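Local coordinates for protein SGNH-hydrolase family esterase (Altererythrobacter indicus, PDB 7C2A) that is an SGNH-hydrolase family esterase that probably cleaves ester bonds of lysophospholipid-like substrates, at residues Q95-S98 / G99-E102. Numbering follows the deposited sequence.
Sequences QNLS and GILE
S98 and E102 meet one turn apart on helix 90-106, where the amide N of E102 gives a 2.8 Å hydrogen bond to the carbonyl O of S98. Three more i to i+4 bonds hold the two turns together: G99 N to Q95 O at 3.1 Å, I100 N to N96 O at 3.2 Å and L101 N to L97 O at 2.9 Å. The last is the straightest, with 166° at the hydrogen, and its donor lies almost in line with the C=O of L97. With chi1 at -56° placing CG beside its own N, L101 brings CG to 3.3 Å from L97 O. E102 does likewise, its CG 3.3 Å from S98 O, and then runs out extended, and OE2 hydrogen-bonds Y141 OH. S98 OG hydrogen-bonds back to R94 O, and N96 ND2 hydrogen-bonds T54 OG1 on helix 54-66. On the buried side, where L97 and L101 pack on V77 of the parallel sheet of the SGNH-hydrolase alpha/beta fold, L97 CD2 lies 4.3 Å from I100 CD1, both residues against L79 and helix 54-66, L97 also against helix 133-140. The four amides of 99-102 and the four carbonyls of 95-98 thus pair among themselves, leaving the polar ends of N96 and E102 to tie this amphipathic stretch of helix to its neighbours.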
ATOM      1  N   GLN A  95      -3.811  -4.955  14.203  1.00  9.09           N
ATOM      2  CA  GLN A  95      -4.554  -6.187  14.451  1.00  9.93           C
ATOM      3  C   GLN A  95      -4.955  -6.862  13.148  1.00  8.80           C
ATOM      4  O   GLN A  95      -4.847  -8.084  13.015  1.00  9.52           O
ATOM      5  CB  GLN A  95      -5.803  -5.864  15.262  1.00 11.68           C
ATOM      6  CG  GLN A  95      -5.543  -5.313  16.651  1.00 19.48           C
ATOM      7  CD  GLN A  95      -6.697  -4.458  17.167  1.00 30.03           C
ATOM      8  OE1 GLN A  95      -7.838  -4.584  16.711  1.00 29.59           O
ATOM      9  NE2 GLN A  95      -6.400  -3.579  18.120  1.00 28.03           N
ATOM     10  N   ASN A  96      -5.427  -6.079  12.177  1.00  9.15           N
ATOM     11  CA  ASN A  96      -5.827  -6.661  10.901  1.00  8.90           C
ATOM     12  C   ASN A  96      -4.631  -7.255  10.172  1.00  8.97           C
ATOM     13  O   ASN A  96      -4.703  -8.378   9.650  1.00  9.59           O
ATOM     14  CB  ASN A  96      -6.506  -5.598  10.037  1.00  9.67           C
ATOM     15  CG  ASN A  96      -7.824  -5.127  10.600  1.00  9.31           C
ATOM     16  OD1 ASN A  96      -8.464  -5.827  11.394  1.00 11.82           O
ATOM     17  ND2 ASN A  96      -8.253  -3.950  10.178  1.00 10.83           N
ATOM     18  N   LEU A  97      -3.515  -6.522  10.142  1.00  8.85           N
ATOM     19  CA  LEU A  97      -2.307  -7.057   9.527  1.00  9.16           C
ATOM     20  C   LEU A  97      -1.832  -8.308  10.247  1.00  8.49           C
ATOM     21  O   LEU A  97      -1.346  -9.250   9.607  1.00  9.64           O
ATOM     22  CB  LEU A  97      -1.208  -5.997   9.517  1.00  9.81           C
ATOM     23  CG  LEU A  97      -1.306  -4.978   8.385  1.00 10.81           C
ATOM     24  CD1 LEU A  97      -0.532  -3.712   8.702  1.00 11.49           C
ATOM     25  CD2 LEU A  97      -0.828  -5.575   7.071  1.00 12.40           C
ATOM     26  N   SER A  98      -1.982  -8.349  11.579  1.00  9.77           N
ATOM     27  CA  SER A  98      -1.612  -9.549  12.324  1.00 10.33           C
ATOM     28  C   SER A  98      -2.392 -10.760  11.830  1.00  9.65           C
ATOM     29  O   SER A  98      -1.836 -11.853  11.702  1.00 10.56           O
ATOM     30  CB  SER A  98      -1.866  -9.340  13.820  1.00 11.12           C
ATOM     31  OG  SER A  98      -0.997  -8.384  14.380  1.00 12.92           O
ATOM     32  N   GLY A  99      -3.686 -10.585  11.559  1.00  9.54           N
ATOM     33  CA  GLY A  99      -4.480 -11.692  11.052  1.00 10.03           C
ATOM     34  C   GLY A  99      -4.020 -12.161   9.683  1.00  9.73           C
ATOM     35  O   GLY A  99      -4.032 -13.359   9.399  1.00  9.93           O
ATOM     36  N   ILE A 100      -3.607 -11.229   8.820  1.00  9.09           N
ATOM     37  CA  ILE A 100      -3.062 -11.603   7.513  1.00  9.94           C
ATOM     38  C   ILE A 100      -1.780 -12.410   7.679  1.00  8.91           C
ATOM     39  O   ILE A 100      -1.599 -13.470   7.061  1.00 10.13           O
ATOM     40  CB  ILE A 100      -2.821 -10.356   6.645  1.00  8.91           C
ATOM     41  CG1 ILE A 100      -4.144  -9.648   6.357  1.00 10.10           C
ATOM     42  CG2 ILE A 100      -2.110 -10.737   5.348  1.00  9.74           C
ATOM     43  CD1 ILE A 100      -3.974  -8.245   5.827  1.00 10.02           C
ATOM     44  N   LEU A 101      -0.864 -11.915   8.512  1.00  8.99           N
ATOM     45  CA  LEU A 101       0.416 -12.593   8.669  1.00 10.22           C
ATOM     46  C   LEU A 101       0.242 -13.934   9.357  1.00 10.22           C
ATOM     47  O   LEU A 101       0.966 -14.885   9.049  1.00 11.34           O
ATOM     48  CB  LEU A 101       1.401 -11.712   9.431  1.00 10.75           C
ATOM     49  CG  LEU A 101       1.664 -10.328   8.828  1.00 11.38           C
ATOM     50  CD1 LEU A 101       2.881  -9.712   9.488  1.00 14.44           C
ATOM     51  CD2 LEU A 101       1.838 -10.387   7.317  1.00 13.56           C
ATOM     52  N   GLU A 102      -0.729 -14.040  10.265  1.00 11.57           N
ATOM     53  CA  GLU A 102      -0.984 -15.309  10.931  1.00 12.21           C
ATOM     54  C   GLU A 102      -1.457 -16.364   9.944  1.00 11.87           C
ATOM     55  O   GLU A 102      -1.082 -17.536  10.053  1.00 13.82           O
ATOM     56  CB  GLU A 102      -2.004 -15.112  12.050  1.00 12.87           C
ATOM     57  CG  GLU A 102      -1.351 -14.666  13.336  1.00 19.02           C
ATOM     58  CD  GLU A 102      -2.322 -14.249  14.420  1.00 30.39           C
ATOM     59  OE1 GLU A 102      -3.548 -14.427  14.242  1.00 34.33           O
ATOM     60  OE2 GLU A 102      -1.843 -13.739  15.457  1.00 25.27           O
TER